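TbpB (Actinobacillus pleuropneumoniae, PDB 3HOL) probably binds host transferrin as the lipoprotein part of the bacterial transferrin receptor, serving iron acquisition. Local coordinates at residues A[40-45]-A[133-138]; A[58-63]-A[102-107]; A[64-69]-A[87-92]; A[384-389]-A[453-458]. All blocks are in the same frame, centred on the assembly; numbering follows the deposited sequence.

Overall arrangement
Contacts 1 to 3 lie in one half of the elongated chain, and contact 4 in the other, on the far side of the chain's centre. Contacts 2 and 3 share the five-stranded sheet that is consistent with an N-lobe handle domain. Their centres are about 11 Å apart, and strands 101-107 and 84-91 are joined by a probable hydrogen bond, Tyr102 N to Val89 O at 2.8 Å. Contacts 2 and 3 are both nested in the loop closed by contact 1, which joins strand 43-44 to the N-lobe barrel, about 28 Å from contact 2 and 24 Å from contact 3, centre to centre. Contact 4 belongs to the C-lobe barrel, its centre about 71 Å from that of contact 1.

Contact 1 (A[40-45]-A[133-138]); sequences ENKKVD and NLNNEE
Lys42 and Lys43 meet the 133-138 loop with their aliphatic stems, each crossing an asparagine amide obliquely. The stem of Lys42 passes the Asn135 side chain on its oxygen side, with CD 3.4 Å from Asn135 OD1. It stays extended beyond CG, and its NZ is joined to Asn136 N by a water that accepts from both. Lys43 lies over the amide of the other asparagine: its CD comes within 3.5 Å of Asn133 ND2, while its CB nears Asn135 ND2. The Lys43 chain then bends at its last torsion (chi4 -74°), which turns NZ back into a salt bridge with Asp45 OD1 at 3.0 Å, on the syn lone pair.

The asparagines are fixed against each other as well. Asn133 OD1 accepts from Asn135 N at 2.9 Å, an Asx turn, and more weakly from Asn135 ND2, and these bonds hold the two asparagine side chains together. In the backbone, Leu134 N gives a nearly straight bond to Lys42 O (2.7 Å, 175°), and Asn133 CA adds a CH...O contact to the same oxygen.

Lys43 and Asn133 form an antiparallel non-hydrogen-bonded pair. Short strand 43-44 thereby extends the N-lobe barrel sheet beside the end of strand 119-133, where Val44 also bonds Ala132 and Asp45 OD1 accepts from Asn131 ND2.

Contact 2 (A[58-63]-A[102-107]); sequences DDVPYK and YVYYKG
Tyr62 and Tyr102 form an offset aromatic stack at one end of this contact, in which a type II turn from Val60 to Lys63 runs over strand 101-107 in a roughly antiparallel direction; the strand belongs to the five-stranded antiparallel sheet, consistent with the N-lobe handle domain. The ring planes are 11° apart and the centroids 3.9 Å. Tyr62 CD2 sits over the centre of the Tyr102 ring, whereas Tyr102 CZ falls toward the rim of the Tyr62 ring.

Packing is equally close at the next tyrosine of the strand. Pro61 lays its CD over the centre of the Tyr104 ring, a CH-pi contact of 3.6 Å from CD to the ring centroid and 9° off the normal. Tyr104 CG lies between the backbone N and the carbonyl carbon (chi1 73°), 3.6 Å from Pro61 CG. Val60 CG1 touches the same ring farther out, 3.6 Å from Tyr104 CE2, and Val31 of strand 29-33 lies against both Pro61 and Tyr104.

Toward Asp59 the packing thins, and polar groups take over. Asp59 is partly exposed; its OD2 bonds Asn54 ND2 and stays 5.6 Å from Lys106 NZ. The lysine reaches the loop's backbone: its NZ also bonds the carbonyl oxygens of Asn54 and Asn56, and it meets Asp59 O at 2.7 Å, in the carbonyl plane.

Contact 3 (A[64-69]-A[87-92]); sequences ANSSKY and GYVIDG
Asp91 lies against Tyr69, and its OD1 is gripped by two backbone N-H groups, those of Tyr71 and Glu93, while OD2 accepts from Asn70 N. Held this way, the buried carboxylate lies nearly parallel to the Tyr69 ring, the planes 3° apart, and the two side chains slide past each other in opposite directions. Asp91 CG is anti to the backbone N (chi1 -165°), which brings it within 3.6 Å of Tyr69 CB.

One side of the ring, CD2 and CE2, lies close to the strand backbone. Tyr69 CD2 comes to 3.3 Å from Asp91 N and 3.4 Å from Ile90 C, and Val89 O stands at the ring edge, 4.1 Å from Tyr69 CE2. One face is covered by its own turn: Ser66 CA sits 3.6 Å above the plane, over the ring centre. Ser66 CB also packs on Val89 CG1 at 3.7 Å. The phenol OH bonds Glu99 OE2, an oxygen that Asn65 ND2 reaches as well.

A type I turn from Ser66 to Tyr69, closed by Tyr69 N to Ser66 O, packs against strand 84-91 and leads the chain toward strand 72-74, an outermost strand of the five-stranded antiparallel sheet, consistent with an N-lobe handle domain.

Contact 4 (A[384-389]-A[453-458]); sequences AQVSKE and FALDSG
Leu455 carries this contact, reaching from its loop to the end of strand 375-387, where it meets Val386 and Lys388. From CB, which points at the strand, CG is set anti to the carbonyl carbon (chi1 -72°), and the two methyls then divide the work. CD1 lies against the backbone where the strand ends, 3.4 Å from Lys388 N and 3.8 Å from Ser387 C, and it also touches Lys388 CB at 3.7 Å. CD2 turns to Val386, 3.8 Å from its CG1 and 4.0 Å from its CB; the leucine and valine side chains cross at about a right angle.

Phe453 meets both methyls of Val386 as well. These two side chains reach toward each other tip to tip: Phe453 CZ is 4.1 Å from Val386 CG2 and only slightly farther from CG1, with the CG2 methyl near the plane of the ring, at its edge. Trp392 of the neighbouring strand 391-394 packs edge-to-face with Phe453 and also touches Val386 and Leu455, while Val465 lies on Leu455 and Lys388.

Lys388 offers CB to the leucine, but its chain is bent at chi2 and chi3 and carries the amine away. On strand 375-387, Gln385 NE2 donates to Ser387 OG, which is also hydrogen-bonded to Asn391 OD1. No hydrogen bond crosses between 384-389 and 453-458 of the C-lobe barrel; between them the contact is van der Waals packing of leucine and valine methyls, a ring edge and the backbone and CB of Lys388, which depends on shape rather than on bond direction.

Contact 1 (A[40-45]-A[133-138])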
loop_
_atom_site.group_PDB
_atom_site.type_symbol
_atom_site.label_atom_id
_atom_site.label_comp_id
_atom_site.label_asym_id
_atom_site.label_seq_id
_atom_site.Cartn_x
_atom_site.Cartn_y
_atom_site.Cartn_z
ATOM N N GLU A 40 -8.163 -27.777 30.736
ATOM C CA GLU A 40 -7.056 -27.167 31.465
ATOM C C GLU A 40 -6.880 -25.640 31.237
ATOM O O GLU A 40 -6.504 -24.912 32.183
ATOM C CB GLU A 40 -5.753 -27.884 31.136
ATOM C CG GLU A 40 -4.579 -26.893 31.021
ATOM C CD GLU A 40 -3.265 -27.538 30.644
ATOM O OE1 GLU A 40 -3.188 -28.145 29.553
ATOM O OE2 GLU A 40 -2.309 -27.425 31.442
ATOM N N ASN A 41 -7.126 -25.182 29.999
ATOM C CA ASN A 41 -7.125 -23.756 29.602
ATOM C C ASN A 41 -8.435 -23.492 28.947
ATOM O O ASN A 41 -8.540 -23.664 27.732
ATOM C CB ASN A 41 -6.087 -23.441 28.523
ATOM C CG ASN A 41 -4.681 -23.450 29.018
ATOM O OD1 ASN A 41 -3.805 -24.000 28.343
ATOM N ND2 ASN A 41 -4.419 -22.801 30.164
ATOM N N LYS A 42 -9.425 -23.085 29.723
ATOM C CA LYS A 42 -10.794 -23.027 29.256
ATOM C C LYS A 42 -11.129 -21.805 28.416
ATOM O O LYS A 42 -12.098 -21.827 27.689
ATOM C CB LYS A 42 -11.745 -23.085 30.437
ATOM C CG LYS A 42 -11.568 -24.311 31.316
ATOM C CD LYS A 42 -12.772 -24.428 32.190
ATOM C CE LYS A 42 -12.657 -25.566 33.178
ATOM N NZ LYS A 42 -14.029 -25.761 33.691
ATOM N N LYS A 43 -10.358 -20.728 28.567
ATOM C CA LYS A 43 -10.530 -19.520 27.720
ATOM C C LYS A 43 -9.278 -19.340 26.846
ATOM O O LYS A 43 -8.143 -19.271 27.354
ATOM C CB LYS A 43 -10.821 -18.290 28.594
ATOM C CG LYS A 43 -11.495 -17.114 27.889
ATOM C CD LYS A 43 -11.892 -16.013 28.905
ATOM C CE LYS A 43 -12.064 -14.656 28.239
ATOM N NZ LYS A 43 -10.737 -14.106 27.900
ATOM N N VAL A 44 -9.464 -19.334 25.534
ATOM C CA VAL A 44 -8.366 -19.088 24.609
ATOM C C VAL A 44 -8.836 -18.007 23.607
ATOM O O VAL A 44 -9.862 -18.174 22.905
ATOM C CB VAL A 44 -7.887 -20.373 23.888
ATOM C CG1 VAL A 44 -6.879 -20.075 22.736
ATOM C CG2 VAL A 44 -7.249 -21.376 24.900
ATOM N N ASP A 45 -8.087 -16.908 23.573
ATOM C CA ASP A 45 -8.527 -15.690 22.878
ATOM C C ASP A 45 -7.971 -15.643 21.467
ATOM O O ASP A 45 -7.102 -16.431 21.121
ATOM C CB ASP A 45 -8.045 -14.451 23.657
ATOM C CG ASP A 45 -8.836 -14.231 24.956
ATOM O OD1 ASP A 45 -9.964 -14.721 25.101
ATOM O OD2 ASP A 45 -8.277 -13.597 25.851
ATOM N N ASN A 133 -14.327 -20.444 24.676
ATOM C CA ASN A 133 -14.558 -20.251 26.127
ATOM C C ASN A 133 -15.417 -21.342 26.678
ATOM O O ASN A 133 -16.642 -21.336 26.486
ATOM C CB ASN A 133 -15.213 -18.912 26.454
ATOM C CG ASN A 133 -15.039 -18.507 27.928
ATOM O OD1 ASN A 133 -14.870 -19.366 28.788
ATOM N ND2 ASN A 133 -15.117 -17.182 28.215
ATOM N N LEU A 134 -14.763 -22.259 27.387
ATOM C CA LEU A 134 -15.423 -23.413 28.001
ATOM C C LEU A 134 -15.965 -23.140 29.396
ATOM O O LEU A 134 -16.641 -24.006 29.976
ATOM C CB LEU A 134 -14.443 -24.581 28.093
ATOM C CG LEU A 134 -14.488 -25.616 26.970
ATOM C CD1 LEU A 134 -13.264 -26.522 27.071
ATOM C CD2 LEU A 134 -15.765 -26.427 27.008
ATOM N N ASN A 135 -15.659 -21.964 29.940
ATOM C CA ASN A 135 -16.110 -21.619 31.286
ATOM C C ASN A 135 -17.626 -21.635 31.457
ATOM O O ASN A 135 -18.353 -20.925 30.747
ATOM C CB ASN A 135 -15.536 -20.276 31.711
ATOM C CG ASN A 135 -14.044 -20.338 31.915
ATOM O OD1 ASN A 135 -13.542 -21.163 32.684
ATOM N ND2 ASN A 135 -13.319 -19.489 31.210
ATOM N N ASN A 136 -18.101 -22.458 32.402
ATOM C CA ASN A 136 -19.532 -22.537 32.712
ATOM C C ASN A 136 -20.172 -21.193 32.963
ATOM O O ASN A 136 -21.324 -20.982 32.612
ATOM C CB ASN A 136 -19.792 -23.445 33.923
ATOM C CG ASN A 136 -20.104 -24.899 33.519
ATOM O OD1 ASN A 136 -20.141 -25.243 32.325
ATOM N ND2 ASN A 136 -20.330 -25.758 34.523
ATOM N N GLU A 137 -19.409 -20.285 33.558
ATOM C CA GLU A 137 -19.888 -18.949 33.891
ATOM C C GLU A 137 -20.260 -18.176 32.619
ATOM O O GLU A 137 -21.242 -17.430 32.623
ATOM C CB GLU A 137 -18.799 -18.194 34.673
ATOM C CG GLU A 137 -19.270 -16.987 35.470
ATOM C CD GLU A 137 -19.699 -15.799 34.592
ATOM O OE1 GLU A 137 -19.078 -15.569 33.518
ATOM O OE2 GLU A 137 -20.671 -15.104 34.980
ATOM N N GLU A 138 -19.482 -18.363 31.541
ATOM C CA GLU A 138 -19.668 -17.589 30.313
ATOM C C GLU A 138 -21.049 -17.773 29.697
ATOM O O GLU A 138 -21.588 -16.836 29.106
ATOM C CB GLU A 138 -18.565 -17.899 29.293
ATOM C CG GLU A 138 -18.601 -17.040 28.009
ATOM C CD GLU A 138 -18.390 -15.542 28.251
ATOM O OE1 GLU A 138 -17.977 -15.128 29.357
ATOM O OE2 GLU A 138 -18.645 -14.754 27.323
HETATM O O HOH W 1 -16.079 -23.487 34.134
#

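Contact 2 (A[58-63]-A[102-107])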
loop_
_atom_site.group_PDB
_atom_site.type_symbol
_atom_site.label_atom_id
_atom_site.label_comp_id
_atom_site.label_asym_id
_atom_site.label_seq_id
_atom_site.Cartn_x
_atom_site.Cartn_y
_atom_site.Cartn_z
ATOM N N ASP A 58 -6.569 -16.350 -5.836
ATOM C CA ASP A 58 -6.836 -17.762 -6.014
ATOM C C ASP A 58 -6.152 -18.609 -4.980
ATOM O O ASP A 58 -6.510 -19.770 -4.818
ATOM C CB ASP A 58 -6.430 -18.185 -7.424
ATOM C CG ASP A 58 -7.407 -17.681 -8.442
ATOM O OD1 ASP A 58 -8.619 -17.822 -8.202
ATOM O OD2 ASP A 58 -6.985 -17.103 -9.449
ATOM N N ASP A 59 -5.151 -18.056 -4.304
ATOM C CA ASP A 59 -4.537 -18.784 -3.199
ATOM C C ASP A 59 -5.159 -18.413 -1.840
ATOM O O ASP A 59 -4.961 -17.291 -1.341
ATOM C CB ASP A 59 -3.046 -18.491 -3.140
ATOM C CG ASP A 59 -2.311 -18.903 -4.409
ATOM O OD1 ASP A 59 -2.761 -19.816 -5.145
ATOM O OD2 ASP A 59 -1.251 -18.306 -4.652
ATOM N N VAL A 60 -5.860 -19.352 -1.231
ATOM C CA VAL A 60 -6.425 -19.146 0.080
ATOM C C VAL A 60 -5.372 -19.535 1.139
ATOM O O VAL A 60 -4.672 -20.536 0.953
ATOM C CB VAL A 60 -7.714 -19.957 0.204
ATOM C CG1 VAL A 60 -8.406 -19.688 1.477
ATOM C CG2 VAL A 60 -8.674 -19.547 -0.938
ATOM N N PRO A 61 -5.236 -18.740 2.234
ATOM C CA PRO A 61 -4.274 -19.129 3.257
ATOM C C PRO A 61 -4.499 -20.573 3.753
ATOM O O PRO A 61 -5.636 -20.983 3.951
ATOM C CB PRO A 61 -4.549 -18.144 4.395
ATOM C CG PRO A 61 -5.182 -16.974 3.791
ATOM C CD PRO A 61 -5.876 -17.436 2.530
ATOM N N TYR A 62 -3.425 -21.337 3.942
ATOM C CA TYR A 62 -3.507 -22.691 4.527
ATOM C C TYR A 62 -4.310 -23.708 3.725
ATOM O O TYR A 62 -4.747 -24.743 4.247
ATOM C CB TYR A 62 -4.002 -22.606 5.991
ATOM C CG TYR A 62 -2.964 -21.895 6.838
ATOM C CD1 TYR A 62 -1.768 -22.533 7.161
ATOM C CD2 TYR A 62 -3.153 -20.576 7.259
ATOM C CE1 TYR A 62 -0.781 -21.886 7.917
ATOM C CE2 TYR A 62 -2.182 -19.903 8.018
ATOM C CZ TYR A 62 -0.991 -20.580 8.339
ATOM O OH TYR A 62 -0.013 -19.958 9.077
ATOM N N LYS A 63 -4.494 -23.423 2.439
ATOM C CA LYS A 63 -5.162 -24.362 1.546
ATOM C C LYS A 63 -4.626 -25.811 1.682
ATOM O O LYS A 63 -5.419 -26.753 1.717
ATOM C CB LYS A 63 -5.022 -23.915 0.077
ATOM C CG LYS A 63 -5.292 -25.041 -0.928
ATOM C CD LYS A 63 -6.762 -25.361 -1.027
ATOM C CE LYS A 63 -7.048 -26.404 -2.151
ATOM N NZ LYS A 63 -8.528 -26.523 -2.227
ATOM N N TYR A 102 -9.160 -21.304 9.645
ATOM C CA TYR A 102 -8.654 -19.942 9.595
ATOM C C TYR A 102 -9.677 -18.987 9.005
ATOM O O TYR A 102 -10.539 -19.397 8.210
ATOM C CB TYR A 102 -7.373 -19.865 8.736
ATOM C CG TYR A 102 -6.276 -20.791 9.206
ATOM C CD1 TYR A 102 -5.307 -20.331 10.088
ATOM C CD2 TYR A 102 -6.224 -22.139 8.783
ATOM C CE1 TYR A 102 -4.308 -21.166 10.542
ATOM C CE2 TYR A 102 -5.217 -22.993 9.258
ATOM C CZ TYR A 102 -4.271 -22.482 10.123
ATOM O OH TYR A 102 -3.270 -23.290 10.628
ATOM N N VAL A 103 -9.549 -17.718 9.392
ATOM C CA VAL A 103 -10.378 -16.605 8.853
ATOM C C VAL A 103 -9.375 -15.553 8.348
ATOM O O VAL A 103 -8.348 -15.274 9.025
ATOM C CB VAL A 103 -11.331 -16.047 9.939
ATOM C CG1 VAL A 103 -12.193 -14.847 9.407
ATOM C CG2 VAL A 103 -12.280 -17.197 10.477
ATOM N N TYR A 104 -9.646 -14.972 7.175
ATOM C CA TYR A 104 -8.669 -14.067 6.536
ATOM C C TYR A 104 -9.314 -12.992 5.647
ATOM O O TYR A 104 -10.497 -13.090 5.244
ATOM C CB TYR A 104 -7.712 -14.903 5.679
ATOM C CG TYR A 104 -8.390 -15.417 4.427
ATOM C CD1 TYR A 104 -8.271 -14.716 3.210
ATOM C CD2 TYR A 104 -9.203 -16.543 4.465
ATOM C CE1 TYR A 104 -8.941 -15.141 2.076
ATOM C CE2 TYR A 104 -9.850 -16.987 3.333
ATOM C CZ TYR A 104 -9.731 -16.259 2.148
ATOM O OH TYR A 104 -10.372 -16.674 1.009
ATOM N N TYR A 105 -8.554 -11.946 5.359
ATOM C CA TYR A 105 -8.815 -11.151 4.137
ATOM C C TYR A 105 -7.509 -10.922 3.441
ATOM O O TYR A 105 -6.446 -10.910 4.090
ATOM C CB TYR A 105 -9.458 -9.799 4.451
ATOM C CG TYR A 105 -8.491 -8.680 4.888
ATOM C CD1 TYR A 105 -7.942 -7.778 3.951
ATOM C CD2 TYR A 105 -8.195 -8.486 6.242
ATOM C CE1 TYR A 105 -7.050 -6.743 4.350
ATOM C CE2 TYR A 105 -7.336 -7.427 6.669
ATOM C CZ TYR A 105 -6.788 -6.555 5.693
ATOM O OH TYR A 105 -5.947 -5.553 6.067
ATOM N N LYS A 106 -7.584 -10.657 2.130
ATOM C CA LYS A 106 -6.426 -10.174 1.408
ATOM C C LYS A 106 -6.852 -9.367 0.191
ATOM O O LYS A 106 -8.035 -9.386 -0.212
ATOM C CB LYS A 106 -5.555 -11.351 0.958
ATOM C CG LYS A 106 -6.342 -12.329 0.023
ATOM C CD LYS A 106 -5.421 -13.180 -0.854
ATOM C CE LYS A 106 -4.709 -14.239 -0.100
ATOM N NZ LYS A 106 -3.659 -14.905 -0.975
ATOM N N GLY A 107 -5.890 -8.643 -0.363
ATOM C CA GLY A 107 -6.083 -7.863 -1.594
ATOM C C GLY A 107 -4.792 -7.679 -2.362
ATOM O O GLY A 107 -3.693 -7.866 -1.820
#

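Contact 3 (A[64-69]-A[87-92])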
loop_
_atom_site.group_PDB
_atom_site.type_symbol
_atom_site.label_atom_id
_atom_site.label_comp_id
_atom_site.label_asym_id
_atom_site.label_seq_id
_atom_site.Cartn_x
_atom_site.Cartn_y
_atom_site.Cartn_z
ATOM N N ALA A 64 -3.299 -25.976 1.727
ATOM C CA ALA A 64 -2.689 -27.310 1.797
ATOM C C ALA A 64 -3.124 -28.056 3.071
ATOM O O ALA A 64 -3.448 -29.247 3.002
ATOM C CB ALA A 64 -1.146 -27.231 1.717
ATOM N N ASN A 65 -3.148 -27.338 4.196
ATOM C CA ASN A 65 -3.593 -27.870 5.479
ATOM C C ASN A 65 -4.988 -28.464 5.362
ATOM O O ASN A 65 -5.289 -29.500 5.965
ATOM C CB ASN A 65 -3.677 -26.750 6.523
ATOM C CG ASN A 65 -2.370 -26.490 7.235
ATOM O OD1 ASN A 65 -1.289 -26.665 6.670
ATOM N ND2 ASN A 65 -2.460 -26.038 8.480
ATOM N N SER A 66 -5.839 -27.788 4.588
ATOM C CA SER A 66 -7.252 -28.142 4.501
ATOM C C SER A 66 -7.558 -29.484 3.825
ATOM O O SER A 66 -8.634 -30.057 4.025
ATOM C CB SER A 66 -8.053 -26.996 3.868
ATOM O OG SER A 66 -7.935 -26.990 2.453
ATOM N N SER A 67 -6.608 -29.989 3.038
ATOM C CA SER A 67 -6.724 -31.331 2.452
ATOM C C SER A 67 -6.872 -32.443 3.488
ATOM O O SER A 67 -7.369 -33.504 3.155
ATOM C CB SER A 67 -5.512 -31.643 1.569
ATOM O OG SER A 67 -4.355 -31.862 2.378
ATOM N N LYS A 68 -6.435 -32.209 4.724
ATOM C CA LYS A 68 -6.543 -33.209 5.796
ATOM C C LYS A 68 -7.816 -33.063 6.615
ATOM O O LYS A 68 -8.039 -33.849 7.554
ATOM C CB LYS A 68 -5.348 -33.113 6.772
ATOM C CG LYS A 68 -3.947 -33.425 6.181
ATOM C CD LYS A 68 -2.898 -32.590 6.965
ATOM C CE LYS A 68 -1.478 -33.179 6.979
ATOM N NZ LYS A 68 -0.918 -33.283 5.597
ATOM N N TYR A 69 -8.640 -32.059 6.324
ATOM C CA TYR A 69 -9.856 -31.821 7.126
ATOM C C TYR A 69 -10.914 -32.869 6.835
ATOM O O TYR A 69 -11.014 -33.358 5.725
ATOM C CB TYR A 69 -10.455 -30.451 6.772
ATOM C CG TYR A 69 -9.661 -29.254 7.242
ATOM C CD1 TYR A 69 -8.416 -29.403 7.882
ATOM C CD2 TYR A 69 -10.145 -27.953 7.001
ATOM C CE1 TYR A 69 -7.679 -28.271 8.281
ATOM C CE2 TYR A 69 -9.427 -26.825 7.402
ATOM C CZ TYR A 69 -8.183 -27.000 8.031
ATOM O OH TYR A 69 -7.461 -25.910 8.428
ATOM N N GLY A 87 -12.829 -14.432 3.779
ATOM C CA GLY A 87 -13.604 -15.672 4.003
ATOM C C GLY A 87 -12.966 -16.549 5.058
ATOM O O GLY A 87 -12.377 -16.052 6.031
ATOM N N TYR A 88 -13.124 -17.846 4.884
ATOM C CA TYR A 88 -12.618 -18.784 5.872
ATOM C C TYR A 88 -12.156 -20.052 5.144
ATOM O O TYR A 88 -12.510 -20.274 3.977
ATOM C CB TYR A 88 -13.732 -19.123 6.889
ATOM C CG TYR A 88 -15.075 -19.487 6.248
ATOM C CD1 TYR A 88 -15.290 -20.757 5.655
ATOM C CD2 TYR A 88 -16.118 -18.551 6.204
ATOM C CE1 TYR A 88 -16.522 -21.057 5.029
ATOM C CE2 TYR A 88 -17.370 -18.859 5.611
ATOM C CZ TYR A 88 -17.545 -20.109 5.046
ATOM O OH TYR A 88 -18.744 -20.383 4.491
ATOM N N VAL A 89 -11.375 -20.861 5.851
ATOM C CA VAL A 89 -10.884 -22.147 5.389
ATOM C C VAL A 89 -11.089 -22.993 6.650
ATOM O O VAL A 89 -10.339 -22.857 7.606
ATOM C CB VAL A 89 -9.358 -22.079 5.005
ATOM C CG1 VAL A 89 -8.753 -23.491 4.708
ATOM C CG2 VAL A 89 -9.144 -21.182 3.823
ATOM N N ILE A 90 -12.145 -23.797 6.698
ATOM C CA ILE A 90 -12.435 -24.547 7.931
ATOM C C ILE A 90 -12.797 -26.012 7.675
ATOM O O ILE A 90 -13.092 -26.417 6.534
ATOM C CB ILE A 90 -13.562 -23.923 8.767
ATOM C CG1 ILE A 90 -14.918 -23.999 8.021
ATOM C CG2 ILE A 90 -13.206 -22.457 9.229
ATOM C CD1 ILE A 90 -16.174 -23.409 8.794
ATOM N N ASP A 91 -12.736 -26.803 8.737
ATOM C CA ASP A 91 -13.300 -28.158 8.717
ATOM C C ASP A 91 -14.750 -28.033 9.090
ATOM O O ASP A 91 -15.066 -27.669 10.234
ATOM C CB ASP A 91 -12.565 -29.046 9.738
ATOM C CG ASP A 91 -12.829 -30.536 9.516
ATOM O OD1 ASP A 91 -13.853 -30.874 8.897
ATOM O OD2 ASP A 91 -11.984 -31.361 9.939
ATOM N N GLY A 92 -15.645 -28.324 8.144
ATOM C CA GLY A 92 -17.089 -28.284 8.452
ATOM C C GLY A 92 -17.630 -29.499 9.200
ATOM O O GLY A 92 -18.809 -29.577 9.517
#

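Contact 4 (A[384-389]-A[453-458])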
loop_
_atom_site.group_PDB
_atom_site.type_symbol
_atom_site.label_atom_id
_atom_site.label_comp_id
_atom_site.label_asym_id
_atom_site.label_seq_id
_atom_site.Cartn_x
_atom_site.Cartn_y
_atom_site.Cartn_z
ATOM N N ALA A 384 20.046 7.619 -12.575
ATOM C CA ALA A 384 19.742 7.344 -13.961
ATOM C C ALA A 384 20.777 6.423 -14.578
ATOM O O ALA A 384 21.917 6.325 -14.113
ATOM C CB ALA A 384 19.661 8.643 -14.779
ATOM N N GLN A 385 20.353 5.756 -15.638
ATOM C CA GLN A 385 21.267 5.077 -16.521
ATOM C C GLN A 385 20.878 5.378 -17.953
ATOM O O GLN A 385 19.695 5.370 -18.314
ATOM C CB GLN A 385 21.260 3.590 -16.240
ATOM C CG GLN A 385 22.328 2.854 -16.970
ATOM C CD GLN A 385 22.148 1.373 -16.818
ATOM O OE1 GLN A 385 22.223 0.854 -15.712
ATOM N NE2 GLN A 385 21.888 0.685 -17.920
ATOM N N VAL A 386 21.891 5.711 -18.757
ATOM C CA VAL A 386 21.701 5.957 -20.172
ATOM C C VAL A 386 22.619 4.989 -20.903
ATOM O O VAL A 386 23.781 4.848 -20.525
ATOM C CB VAL A 386 21.996 7.415 -20.571
ATOM C CG1 VAL A 386 21.647 7.627 -22.043
ATOM C CG2 VAL A 386 21.200 8.436 -19.699
ATOM N N SER A 387 22.091 4.319 -21.931
ATOM C CA SER A 387 22.850 3.261 -22.640
ATOM C C SER A 387 22.737 3.317 -24.151
ATOM O O SER A 387 21.648 3.585 -24.706
ATOM C CB SER A 387 22.405 1.858 -22.194
ATOM O OG SER A 387 22.690 1.648 -20.834
ATOM N N LYS A 388 23.865 3.022 -24.806
ATOM C CA LYS A 388 23.917 2.856 -26.246
ATOM C C LYS A 388 24.964 1.806 -26.535
ATOM O O LYS A 388 24.801 0.662 -26.107
ATOM C CB LYS A 388 24.284 4.166 -26.917
ATOM C CG LYS A 388 23.111 4.809 -27.560
ATOM C CD LYS A 388 22.993 4.454 -28.998
ATOM C CE LYS A 388 23.105 5.703 -29.835
ATOM N NZ LYS A 388 23.121 5.353 -31.287
ATOM N N GLU A 389 26.053 2.176 -27.222
ATOM C CA GLU A 389 27.244 1.277 -27.275
ATOM C C GLU A 389 27.900 1.197 -25.894
ATOM O O GLU A 389 28.449 0.164 -25.502
ATOM C CB GLU A 389 28.268 1.749 -28.308
ATOM C CG GLU A 389 27.757 1.771 -29.704
ATOM C CD GLU A 389 27.189 3.116 -30.103
ATOM O OE1 GLU A 389 26.821 3.918 -29.216
ATOM O OE2 GLU A 389 27.100 3.378 -31.317
ATOM N N PHE A 453 24.537 14.150 -26.086
ATOM C CA PHE A 453 25.727 14.084 -25.251
ATOM C C PHE A 453 26.460 12.773 -25.390
ATOM O O PHE A 453 25.861 11.761 -25.807
ATOM C CB PHE A 453 25.425 14.428 -23.773
ATOM C CG PHE A 453 24.637 13.383 -23.012
ATOM C CD1 PHE A 453 25.297 12.437 -22.212
ATOM C CD2 PHE A 453 23.247 13.389 -23.018
ATOM C CE1 PHE A 453 24.585 11.480 -21.474
ATOM C CE2 PHE A 453 22.517 12.433 -22.265
ATOM C CZ PHE A 453 23.183 11.478 -21.505
ATOM N N ALA A 454 27.752 12.807 -25.051
ATOM C CA ALA A 454 28.646 11.653 -25.218
ATOM C C ALA A 454 28.579 10.749 -24.000
ATOM O O ALA A 454 28.674 11.223 -22.880
ATOM C CB ALA A 454 30.101 12.103 -25.496
ATOM N N LEU A 455 28.400 9.453 -24.219
ATOM C CA LEU A 455 28.250 8.516 -23.091
ATOM C C LEU A 455 29.548 8.213 -22.336
ATOM O O LEU A 455 29.530 7.995 -21.102
ATOM C CB LEU A 455 27.540 7.231 -23.524
ATOM C CG LEU A 455 26.036 7.351 -23.815
ATOM C CD1 LEU A 455 25.401 5.960 -23.884
ATOM C CD2 LEU A 455 25.294 8.213 -22.780
ATOM N N ASP A 456 30.664 8.196 -23.057
ATOM C CA ASP A 456 31.972 8.158 -22.406
ATOM C C ASP A 456 32.652 9.523 -22.539
ATOM O O ASP A 456 33.010 9.950 -23.645
ATOM C CB ASP A 456 32.842 7.038 -22.973
ATOM C CG ASP A 456 33.986 6.654 -22.039
ATOM O OD1 ASP A 456 33.910 6.950 -20.820
ATOM O OD2 ASP A 456 34.961 6.041 -22.525
ATOM N N SER A 457 32.794 10.215 -21.406
ATOM C CA SER A 457 33.299 11.597 -21.373
ATOM C C SER A 457 34.801 11.689 -21.699
ATOM O O SER A 457 35.342 12.798 -21.845
ATOM C CB SER A 457 32.978 12.268 -20.013
ATOM N N GLY A 458 35.454 10.522 -21.818
ATOM C CA GLY A 458 36.858 10.424 -22.235
ATOM C C GLY A 458 37.135 10.085 -23.702
ATOM O O GLY A 458 38.117 10.581 -24.274
#